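Local coordinates for proline dehydrogenase (Deinococcus radiodurans, PDB 4H6Q), which oxidises L-proline to delta-1-pyrroline-5-carboxylate with the help of bound FAD, passing the electrons on to a quinone in the first step of proline breakdown, at residues Y226-T231 / E255-Y260; D55-N60 / Y275-Y280; H232-I237 / G261-L266. All blocks are in the same frame, centred on the assembly; numbering follows the deposited sequence.

Contact 1: residues Y226-T231 / E255-Y260; sequences YTNVAT and EFQMLY. With FAD (flavin-adenine dinucleotide), chain C.
T227, V229 and T231 meet E255 and Q257 through the backbone of two parallel strands, 227-230 and 255-259, whose axes approach to 4.4 Å with 38° between their directions. Both backbone polar atoms of V229 bond the neighbouring strand, N giving a bond of 2.7 Å to E255 O and O accepting from Q257 N; the last rung, T231 N to Q257 O, is weak. Before the ladder, the hydroxyl of Y226 reaches E255, OH giving a 2.7 Å bond to OE2 on the anti side of the carboxylate, with ring and carboxylate almost perpendicular. E255 has CG between its own backbone N and carbonyl carbon (chi1 63°), and from there its chain runs out extended. Its other oxygen, OE1, takes Q257 NE2 at 2.9 Å and also pairs with R278 NE, so this buried acid has among its partners a cation and two neutral donors. An alanine here would probably leave the Y226 hydroxyl and Q257 NE2 without this acceptor and the R278 charge without its mate. The strands belong to a beta-alpha-beta unit of the (beta/alpha)8 barrel, and helix 234-246, which links them, covers the side bearing V229 and F256, where V229 CB lies 3.8 Å from F256 CD1. On the other side, N228 and Q257 stack their amides, planes 14° apart, Q257 NE2 resting 3.4 Å from N228 CG; N187 and R189 hold the far ends of these two amides. Further along, small A230 suits the flavin, its CB lying 3.6 Å from FAD C8, while L259 packs its branched end on the same dimethylbenzene part. T231 turns its hydroxyl to the pyrophosphate, OG1 giving FAD O1P a bond of 2.8 Å.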
# COMPACT_ATOMS: atom_id res chain seq x y z
N TYR A 226 -5.10 -4.13 13.79
CA TYR A 226 -5.67 -4.40 12.48
C TYR A 226 -4.53 -4.74 11.50
O TYR A 226 -3.50 -4.02 11.44
CB TYR A 226 -6.54 -3.21 12.00
CG TYR A 226 -7.43 -3.63 10.85
CD1 TYR A 226 -8.70 -4.09 11.14
CD2 TYR A 226 -6.97 -3.66 9.52
CE1 TYR A 226 -9.53 -4.53 10.14
CE2 TYR A 226 -7.80 -4.12 8.48
CZ TYR A 226 -9.08 -4.55 8.81
OH TYR A 226 -9.95 -4.98 7.81
N THR A 227 -4.68 -5.86 10.79
CA THR A 227 -3.58 -6.39 9.98
C THR A 227 -4.06 -6.52 8.56
O THR A 227 -5.13 -7.09 8.31
CB THR A 227 -3.18 -7.78 10.52
OG1 THR A 227 -2.82 -7.65 11.91
CG2 THR A 227 -2.00 -8.31 9.81
N ASN A 228 -3.25 -6.03 7.60
CA ASN A 228 -3.55 -6.23 6.18
C ASN A 228 -2.59 -7.29 5.65
O ASN A 228 -1.37 -7.06 5.66
CB ASN A 228 -3.46 -4.91 5.38
CG ASN A 228 -4.17 -3.78 6.07
OD1 ASN A 228 -5.40 -3.85 6.27
ND2 ASN A 228 -3.42 -2.75 6.48
N VAL A 229 -3.14 -8.43 5.24
CA VAL A 229 -2.32 -9.56 4.80
C VAL A 229 -2.16 -9.42 3.28
O VAL A 229 -2.99 -9.91 2.50
CB VAL A 229 -2.98 -10.89 5.21
CG1 VAL A 229 -2.13 -12.09 4.78
CG2 VAL A 229 -3.19 -10.92 6.73
N ALA A 230 -1.13 -8.66 2.88
CA ALA A 230 -0.94 -8.29 1.47
C ALA A 230 -0.00 -9.27 0.79
O ALA A 230 1.23 -9.16 0.92
CB ALA A 230 -0.37 -6.87 1.39
N THR A 231 -0.58 -10.23 0.09
CA THR A 231 0.18 -11.25 -0.63
C THR A 231 -0.71 -11.97 -1.60
O THR A 231 -1.96 -11.99 -1.42
CB THR A 231 0.83 -12.29 0.36
OG1 THR A 231 1.67 -13.19 -0.37
CG2 THR A 231 -0.24 -13.13 1.12
N GLU A 255 -7.79 -7.97 6.94
CA GLU A 255 -8.22 -8.14 5.55
C GLU A 255 -7.05 -8.67 4.75
O GLU A 255 -5.86 -8.45 5.11
CB GLU A 255 -8.73 -6.85 4.93
CG GLU A 255 -7.68 -5.72 4.82
CD GLU A 255 -8.31 -4.38 4.65
OE1 GLU A 255 -7.83 -3.55 3.82
OE2 GLU A 255 -9.32 -4.08 5.38
N PHE A 256 -7.38 -9.38 3.68
CA PHE A 256 -6.39 -9.74 2.65
C PHE A 256 -6.29 -8.58 1.68
O PHE A 256 -7.28 -7.88 1.41
CB PHE A 256 -6.81 -11.00 1.91
CG PHE A 256 -6.74 -12.24 2.75
CD1 PHE A 256 -5.51 -12.77 3.14
CD2 PHE A 256 -7.92 -12.79 3.27
CE1 PHE A 256 -5.46 -13.91 3.93
CE2 PHE A 256 -7.88 -13.91 4.05
CZ PHE A 256 -6.64 -14.48 4.41
N GLN A 257 -5.08 -8.38 1.13
CA GLN A 257 -4.88 -7.37 0.10
C GLN A 257 -4.08 -7.92 -1.04
O GLN A 257 -3.19 -8.76 -0.83
CB GLN A 257 -4.16 -6.12 0.64
CG GLN A 257 -4.99 -5.36 1.70
CD GLN A 257 -4.37 -4.02 2.08
OE1 GLN A 257 -3.22 -3.73 1.71
NE2 GLN A 257 -5.09 -3.21 2.85
N MET A 258 -4.41 -7.49 -2.28
CA MET A 258 -3.73 -7.97 -3.50
C MET A 258 -3.55 -6.77 -4.42
O MET A 258 -4.28 -5.76 -4.31
CB MET A 258 -4.63 -8.97 -4.25
CG MET A 258 -4.68 -10.34 -3.60
SD MET A 258 -5.96 -10.46 -2.39
CE MET A 258 -5.44 -12.04 -1.67
N LEU A 259 -2.59 -6.89 -5.34
CA LEU A 259 -2.41 -5.87 -6.37
C LEU A 259 -3.44 -6.05 -7.48
O LEU A 259 -3.76 -7.21 -7.86
CB LEU A 259 -0.98 -5.88 -6.94
CG LEU A 259 0.17 -5.70 -5.91
CD1 LEU A 259 1.55 -5.74 -6.67
CD2 LEU A 259 0.02 -4.41 -5.17
N TYR A 260 -3.90 -4.93 -8.02
CA TYR A 260 -4.82 -4.97 -9.18
C TYR A 260 -4.29 -5.91 -10.25
O TYR A 260 -3.10 -5.81 -10.66
CB TYR A 260 -4.95 -3.54 -9.71
CG TYR A 260 -5.89 -3.35 -10.88
CD1 TYR A 260 -7.29 -3.51 -10.78
CD2 TYR A 260 -5.38 -2.95 -12.11
CE1 TYR A 260 -8.13 -3.22 -11.91
CE2 TYR A 260 -6.17 -2.72 -13.19
CZ TYR A 260 -7.51 -2.85 -13.10
OH TYR A 260 -8.21 -2.60 -14.27
PA FAD C . 5.47 -14.08 -4.32
O1A FAD C . 6.11 -15.18 -3.47
O2A FAD C . 6.37 -13.15 -5.03
O5B FAD C . 4.51 -14.57 -5.37
C5B FAD C . 3.46 -15.45 -5.00
C4B FAD C . 2.59 -15.85 -6.18
O4B FAD C . 1.75 -14.76 -6.47
C3B FAD C . 3.33 -16.09 -7.44
O3B FAD C . 3.90 -17.38 -7.56
C2B FAD C . 2.27 -15.80 -8.44
O2B FAD C . 1.30 -16.83 -8.50
C1B FAD C . 1.64 -14.58 -7.85
N9A FAD C . 2.29 -13.33 -8.24
C8A FAD C . 2.89 -12.41 -7.38
N7A FAD C . 3.39 -11.37 -8.05
C5A FAD C . 3.08 -11.57 -9.39
C6A FAD C . 3.32 -10.86 -10.55
N6A FAD C . 4.00 -9.61 -10.53
N1A FAD C . 2.89 -11.38 -11.71
C2A FAD C . 2.23 -12.55 -11.78
N3A FAD C . 1.97 -13.29 -10.69
C4A FAD C . 2.37 -12.81 -9.52
N1 FAD C . 6.20 -4.20 -0.87
C2 FAD C . 6.89 -3.13 -0.40
O2 FAD C . 8.19 -3.27 -0.30
N3 FAD C . 6.29 -1.97 -0.01
C4 FAD C . 4.92 -1.80 -0.09
O4 FAD C . 4.34 -0.64 0.27
C4X FAD C . 4.12 -2.92 -0.60
N5 FAD C . 2.75 -2.82 -0.70
C5X FAD C . 2.07 -3.93 -1.15
C6 FAD C . 0.67 -3.86 -1.26
C7 FAD C . -0.06 -5.00 -1.69
C7M FAD C . -1.58 -4.93 -1.81
C8 FAD C . 0.64 -6.19 -2.01
C8M FAD C . -0.10 -7.42 -2.47
C9 FAD C . 2.04 -6.23 -1.94
C9A FAD C . 2.75 -5.13 -1.49
N10 FAD C . 4.15 -5.21 -1.39
C10 FAD C . 4.84 -4.11 -0.96
C1' FAD C . 4.88 -6.44 -1.69
C2' FAD C . 5.52 -6.54 -3.04
O2' FAD C . 4.70 -5.79 -3.93
C3' FAD C . 5.67 -8.08 -3.07
O3' FAD C . 6.93 -8.57 -2.71
C4' FAD C . 5.18 -8.79 -4.27
O4' FAD C . 3.84 -8.46 -4.36
C5' FAD C . 5.38 -10.29 -4.06
O5' FAD C . 4.16 -10.93 -4.27
P FAD C . 3.58 -12.02 -3.27
O1P FAD C . 3.54 -11.70 -1.74
O2P FAD C . 2.30 -12.49 -4.01
O3P FAD C . 4.50 -13.34 -3.42

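Contact 2: residues D55-N60 / Y275-Y280; sequences DGIAGN and YRVRVY. With TFB (tetrahydrofuran-2-carboxylic acid), chain D.
A58 and G59 run parallel to R278 and V279, strands 58-60 and 277-280 approaching to 4.4 Å between axes at 34°. The ladder begins with A58 N donating to V277 O at 2.9 Å; A58 O then takes V279 N, and V279 O takes N60 N. The pairing joins the first and last strands of the (beta/alpha)8 barrel. A glycine suits the approach to it, because G56 has a positive phi and ends the preceding helix in a Schellman motif. I57 and V279 seal the side toward helix 264-272, with I57 CG2 lying 3.6 Å from V279 CG2. On the side of A58 and R278, the arginine leaves the strand extended and bends at chi3 (-62°), which sets NE toward E255, its partner there; beyond it NH1 lies on the side of the first strand and donates to G59 O at 2.9 Å, the oxygen lying close to the guanidinium plane. A58 CB sits over one face of that group, 3.6 Å from NH1, a place where a small methyl fits. The N60 side chain slants across that of Y280, amide and ring planes 70° apart, with ND2 3.5 Å from CD1. S98 of strand 96-99 bonds N60 OD1, while ND2 gives a 2.9 Å bond to a water that in turn donates to R278 O, so both ends of the buried amide are satisfied. One face of the Y280 ring carries the inhibitor, TFB CG being 3.4 Å from CZ. Its hydroxyl bonds D137, by similarity an active-site residue, and Y280 itself is critical for activity by similarity. An apolar ring face against the five-membered ring, with a hydroxyl tied to an acid, implies that Y280 shapes the pocket by packing; proline probably lies against it as this analogue does.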
# COMPACT_ATOMS: atom_id res chain seq x y z
N ASP A 55 -18.24 -6.34 -6.91
CA ASP A 55 -17.86 -7.74 -6.66
C ASP A 55 -17.48 -7.98 -5.18
O ASP A 55 -16.90 -9.01 -4.82
CB ASP A 55 -16.65 -8.12 -7.53
CG ASP A 55 -17.02 -8.39 -8.99
OD1 ASP A 55 -18.21 -8.57 -9.29
OD2 ASP A 55 -16.10 -8.44 -9.85
N GLY A 56 -17.82 -7.04 -4.31
CA GLY A 56 -17.64 -7.23 -2.88
C GLY A 56 -16.20 -6.98 -2.44
O GLY A 56 -15.82 -7.38 -1.35
N ILE A 57 -15.40 -6.31 -3.25
CA ILE A 57 -13.98 -6.06 -2.97
C ILE A 57 -13.79 -4.56 -2.79
O ILE A 57 -14.30 -3.76 -3.56
CB ILE A 57 -13.13 -6.60 -4.13
CG1 ILE A 57 -13.34 -8.13 -4.28
CG2 ILE A 57 -11.63 -6.26 -3.93
CD1 ILE A 57 -12.86 -8.65 -5.64
N ALA A 58 -13.04 -4.19 -1.74
CA ALA A 58 -12.74 -2.80 -1.46
C ALA A 58 -11.53 -2.30 -2.26
O ALA A 58 -10.73 -3.12 -2.79
CB ALA A 58 -12.49 -2.61 0.07
N GLY A 59 -11.38 -0.97 -2.39
CA GLY A 59 -10.25 -0.42 -3.13
C GLY A 59 -9.28 0.35 -2.21
O GLY A 59 -9.62 0.86 -1.14
N ASN A 60 -8.05 0.43 -2.69
CA ASN A 60 -6.97 1.14 -2.00
C ASN A 60 -6.26 1.91 -3.12
O ASN A 60 -5.45 1.33 -3.89
CB ASN A 60 -6.04 0.10 -1.33
CG ASN A 60 -4.78 0.68 -0.80
OD1 ASN A 60 -4.58 1.90 -0.74
ND2 ASN A 60 -3.87 -0.24 -0.42
N TYR A 275 -14.32 -13.22 3.81
CA TYR A 275 -13.14 -12.44 4.22
C TYR A 275 -13.18 -11.05 3.62
O TYR A 275 -13.74 -10.84 2.53
CB TYR A 275 -11.85 -13.15 3.79
CG TYR A 275 -11.68 -14.50 4.46
CD1 TYR A 275 -11.22 -14.59 5.80
CD2 TYR A 275 -12.04 -15.66 3.82
CE1 TYR A 275 -11.09 -15.80 6.40
CE2 TYR A 275 -11.93 -16.90 4.43
CZ TYR A 275 -11.46 -16.98 5.71
OH TYR A 275 -11.35 -18.23 6.31
N ARG A 276 -12.60 -10.09 4.30
CA ARG A 276 -12.38 -8.78 3.69
C ARG A 276 -11.23 -8.88 2.70
O ARG A 276 -10.18 -9.45 3.02
CB ARG A 276 -11.99 -7.77 4.76
CG ARG A 276 -13.15 -7.41 5.70
CD ARG A 276 -12.71 -6.43 6.80
NE ARG A 276 -13.91 -6.01 7.56
CZ ARG A 276 -13.92 -4.97 8.38
NH1 ARG A 276 -12.78 -4.29 8.55
NH2 ARG A 276 -15.04 -4.61 9.01
N VAL A 277 -11.42 -8.24 1.54
CA VAL A 277 -10.38 -8.16 0.51
C VAL A 277 -10.32 -6.71 0.04
O VAL A 277 -11.36 -6.10 -0.25
CB VAL A 277 -10.68 -9.06 -0.70
CG1 VAL A 277 -9.55 -8.97 -1.76
CG2 VAL A 277 -10.93 -10.51 -0.28
N ARG A 278 -9.12 -6.14 -0.06
CA ARG A 278 -8.96 -4.77 -0.56
C ARG A 278 -7.82 -4.75 -1.56
O ARG A 278 -6.70 -5.16 -1.24
CB ARG A 278 -8.66 -3.81 0.60
CG ARG A 278 -8.64 -2.35 0.14
CD ARG A 278 -8.27 -1.41 1.28
NE ARG A 278 -9.20 -1.41 2.43
CZ ARG A 278 -10.29 -0.64 2.53
NH1 ARG A 278 -10.68 0.16 1.52
NH2 ARG A 278 -10.95 -0.63 3.68
N VAL A 279 -8.11 -4.26 -2.76
CA VAL A 279 -7.16 -4.32 -3.85
C VAL A 279 -6.45 -2.99 -4.02
O VAL A 279 -7.08 -1.91 -4.05
CB VAL A 279 -7.87 -4.73 -5.17
CG1 VAL A 279 -7.04 -4.45 -6.42
CG2 VAL A 279 -8.24 -6.20 -5.09
N TYR A 280 -5.10 -3.05 -4.14
CA TYR A 280 -4.26 -1.90 -4.39
C TYR A 280 -4.45 -1.50 -5.85
O TYR A 280 -4.15 -2.29 -6.77
CB TYR A 280 -2.80 -2.29 -4.06
CG TYR A 280 -1.82 -1.14 -3.97
CD1 TYR A 280 -1.32 -0.71 -2.71
CD2 TYR A 280 -1.30 -0.51 -5.13
CE1 TYR A 280 -0.43 0.33 -2.60
CE2 TYR A 280 -0.40 0.55 -5.04
CZ TYR A 280 0.02 0.97 -3.76
OH TYR A 280 0.90 2.01 -3.75
OA TFB D . 4.38 -0.85 -3.12
CA TFB D . 4.62 -1.83 -4.12
C TFB D . 5.18 -1.19 -5.37
OB TFB D . 5.70 -1.93 -6.25
CB TFB D . 3.33 -2.46 -4.42
CG TFB D . 2.35 -1.46 -4.01
CD TFB D . 2.99 -0.57 -3.01
OXT TFB D . 5.15 0.08 -5.56
O HOH W 1 -14.24 -7.46 0.95
O HOH W 2 -4.57 -2.99 -0.93

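Contact 3: residues H232-I237 / G261-L266; sequences HDERII and GIRRDL. With FAD (flavin-adenine dinucleotide), chain C.
H232 sets CG beside its backbone N (chi1 -40°), and I262 turns CG2 anti to its own N, which brings that methyl over one face of the imidazole. The CH-pi distance from I262 CG2 to the ring centroid is 3.5 Å. Both residues sit in the loops after strands 227-230 and 254-259, at the C-terminal ends of strands where a (beta/alpha)8 barrel carries its active site. R263, the N-cap of helix 264-272, bends at chi2 and chi3 and spreads its guanidinium between two acids. NH1 and NH2 both reach E234 OE1 at 3.2 Å, end-on and from the same face of the carboxylate, while NE and NH2 grip D265 side-on, NE to OD2 at 2.9 Å. The length and five N-H groups of arginine suit this network. Beneath it L266 packs CD1 3.5 Å from E234 CG and also touches I237. A water donating to H232 O and accepting from R263 NH1 is hydrogen-bonded to FAD O2B, linking the network to the adenosine ribose. Histidine fits because its two ring nitrogens play different parts: NE2 accepts from L259 N, and ND1 donates to FAD O2P at 2.7 Å, the same phosphate oxygen that H232 N reaches at 2.8 Å.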
# COMPACT_ATOMS: atom_id res chain seq x y z
N HIS A 232 -0.11 -12.55 -2.64
CA HIS A 232 -0.85 -13.43 -3.55
C HIS A 232 -0.41 -14.89 -3.37
O HIS A 232 -0.77 -15.77 -4.17
CB HIS A 232 -0.66 -13.01 -5.01
CG HIS A 232 -0.67 -11.52 -5.20
ND1 HIS A 232 0.50 -10.77 -5.15
CD2 HIS A 232 -1.68 -10.64 -5.45
CE1 HIS A 232 0.20 -9.49 -5.33
NE2 HIS A 232 -1.12 -9.39 -5.52
N ASP A 233 0.38 -15.15 -2.32
CA ASP A 233 0.92 -16.49 -2.06
C ASP A 233 -0.15 -17.35 -1.36
O ASP A 233 -0.49 -17.12 -0.21
CB ASP A 233 2.19 -16.35 -1.20
CG ASP A 233 2.83 -17.67 -0.87
OD1 ASP A 233 2.19 -18.74 -0.87
OD2 ASP A 233 4.05 -17.62 -0.54
N GLU A 234 -0.70 -18.32 -2.08
CA GLU A 234 -1.82 -19.11 -1.60
C GLU A 234 -1.47 -19.96 -0.38
O GLU A 234 -2.33 -20.22 0.48
CB GLU A 234 -2.36 -20.00 -2.71
CG GLU A 234 -3.64 -19.53 -3.25
CD GLU A 234 -4.40 -20.56 -4.05
OE1 GLU A 234 -3.96 -20.79 -5.19
OE2 GLU A 234 -5.42 -21.13 -3.55
N ARG A 235 -0.21 -20.42 -0.31
CA ARG A 235 0.22 -21.22 0.85
C ARG A 235 0.13 -20.35 2.12
O ARG A 235 -0.34 -20.80 3.17
CB ARG A 235 1.64 -21.75 0.69
N ILE A 236 0.56 -19.09 2.00
CA ILE A 236 0.48 -18.18 3.14
C ILE A 236 -0.98 -17.83 3.46
O ILE A 236 -1.39 -17.85 4.64
CB ILE A 236 1.34 -16.92 2.91
CG1 ILE A 236 2.81 -17.32 2.98
CG2 ILE A 236 0.97 -15.84 3.98
CD1 ILE A 236 3.74 -16.19 2.50
N ILE A 237 -1.75 -17.51 2.43
CA ILE A 237 -3.17 -17.16 2.64
C ILE A 237 -3.89 -18.32 3.36
O ILE A 237 -4.66 -18.09 4.31
CB ILE A 237 -3.85 -16.83 1.28
CG1 ILE A 237 -3.32 -15.48 0.75
CG2 ILE A 237 -5.39 -16.84 1.38
CD1 ILE A 237 -3.55 -15.23 -0.71
N GLY A 261 -5.14 -6.84 -10.73
CA GLY A 261 -4.76 -7.71 -11.83
C GLY A 261 -4.10 -9.00 -11.45
O GLY A 261 -3.83 -9.82 -12.35
N ILE A 262 -3.78 -9.21 -10.17
CA ILE A 262 -3.03 -10.40 -9.77
C ILE A 262 -3.89 -11.30 -8.90
O ILE A 262 -4.42 -10.87 -7.84
CB ILE A 262 -1.69 -10.04 -9.05
CG1 ILE A 262 -0.84 -9.08 -9.90
CG2 ILE A 262 -0.89 -11.34 -8.70
CD1 ILE A 262 0.55 -8.70 -9.33
N ARG A 263 -4.12 -12.52 -9.38
CA ARG A 263 -5.01 -13.49 -8.69
C ARG A 263 -6.40 -12.95 -8.44
O ARG A 263 -6.93 -13.03 -7.32
CB ARG A 263 -4.37 -14.07 -7.40
CG ARG A 263 -3.06 -14.91 -7.65
CD ARG A 263 -3.21 -16.06 -8.64
NE ARG A 263 -4.31 -16.98 -8.34
CZ ARG A 263 -4.21 -18.06 -7.56
NH1 ARG A 263 -3.04 -18.34 -6.97
NH2 ARG A 263 -5.25 -18.88 -7.39
N ARG A 264 -7.00 -12.40 -9.49
CA ARG A 264 -8.40 -11.98 -9.44
C ARG A 264 -9.31 -13.13 -8.96
O ARG A 264 -10.30 -12.88 -8.24
CB ARG A 264 -8.85 -11.48 -10.81
CG ARG A 264 -8.22 -10.16 -11.22
CD ARG A 264 -8.72 -9.71 -12.62
N ASP A 265 -9.00 -14.37 -9.32
CA ASP A 265 -9.78 -15.52 -8.86
C ASP A 265 -9.80 -15.63 -7.33
O ASP A 265 -10.87 -15.84 -6.73
CB ASP A 265 -9.31 -16.83 -9.51
CG ASP A 265 -7.86 -17.14 -9.27
OD1 ASP A 265 -7.53 -18.35 -9.25
OD2 ASP A 265 -7.03 -16.19 -9.13
N LEU A 266 -8.63 -15.43 -6.71
CA LEU A 266 -8.51 -15.49 -5.24
C LEU A 266 -9.24 -14.31 -4.63
O LEU A 266 -9.88 -14.45 -3.58
CB LEU A 266 -7.05 -15.52 -4.73
CG LEU A 266 -6.19 -16.74 -4.97
CD1 LEU A 266 -4.90 -16.45 -4.23
CD2 LEU A 266 -6.86 -18.00 -4.40
PA FAD C . 5.47 -14.08 -4.32
O1A FAD C . 6.11 -15.18 -3.47
O2A FAD C . 6.37 -13.15 -5.03
O5B FAD C . 4.51 -14.57 -5.37
C5B FAD C . 3.46 -15.45 -5.00
C4B FAD C . 2.59 -15.85 -6.18
O4B FAD C . 1.75 -14.76 -6.47
C3B FAD C . 3.33 -16.09 -7.44
O3B FAD C . 3.90 -17.38 -7.56
C2B FAD C . 2.27 -15.80 -8.44
O2B FAD C . 1.30 -16.83 -8.50
C1B FAD C . 1.64 -14.58 -7.85
N9A FAD C . 2.29 -13.33 -8.24
C8A FAD C . 2.89 -12.41 -7.38
N7A FAD C . 3.39 -11.37 -8.05
C5A FAD C . 3.08 -11.57 -9.39
C6A FAD C . 3.32 -10.86 -10.55
N6A FAD C . 4.00 -9.61 -10.53
N1A FAD C . 2.89 -11.38 -11.71
C2A FAD C . 2.23 -12.55 -11.78
N3A FAD C . 1.97 -13.29 -10.69
C4A FAD C . 2.37 -12.81 -9.52
N1 FAD C . 6.20 -4.20 -0.87
C2 FAD C . 6.89 -3.13 -0.40
O2 FAD C . 8.19 -3.27 -0.30
N3 FAD C . 6.29 -1.97 -0.01
C4 FAD C . 4.92 -1.80 -0.09
O4 FAD C . 4.34 -0.64 0.27
C4X FAD C . 4.12 -2.92 -0.60
N5 FAD C . 2.75 -2.82 -0.70
C5X FAD C . 2.07 -3.93 -1.15
C6 FAD C . 0.67 -3.86 -1.26
C7 FAD C . -0.06 -5.00 -1.69
C7M FAD C . -1.58 -4.93 -1.81
C8 FAD C . 0.64 -6.19 -2.01
C8M FAD C . -0.10 -7.42 -2.47
C9 FAD C . 2.04 -6.23 -1.94
C9A FAD C . 2.75 -5.13 -1.49
N10 FAD C . 4.15 -5.21 -1.39
C10 FAD C . 4.84 -4.11 -0.96
C1' FAD C . 4.88 -6.44 -1.69
C2' FAD C . 5.52 -6.54 -3.04
O2' FAD C . 4.70 -5.79 -3.93
C3' FAD C . 5.67 -8.08 -3.07
O3' FAD C . 6.93 -8.57 -2.71
C4' FAD C . 5.18 -8.79 -4.27
O4' FAD C . 3.84 -8.46 -4.36
C5' FAD C . 5.38 -10.29 -4.06
O5' FAD C . 4.16 -10.93 -4.27
P FAD C . 3.58 -12.02 -3.27
O1P FAD C . 3.54 -11.70 -1.74
O2P FAD C . 2.30 -12.49 -4.01
O3P FAD C . 4.50 -13.34 -3.42
O HOH W 3 -0.62 -17.09 -6.57

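In the fold
From the N terminus, the first segment met is 55-60, whose partner 275-280 comes over two hundred residues later; contact 2 therefore closes a loop spanning most of the barrel and joins its first and last strands. Contacts 1 and 3 nest within it, each closing a short loop with 23 residues between its segments, contact 1 across helix 234-246 and contact 3 across the rest of that helix and strand 254-259. They cross each other, each strand of contact 1 leading straight into a loop and helix of contact 3. Contacts 1 and 2 share a sheet, strand 254-259 probably bonding 275-280 through F256 with R276 and M258 with Y280. Contacts 1 and 3 both touch FAD, whereas contacts 2 and 3 do not touch each other.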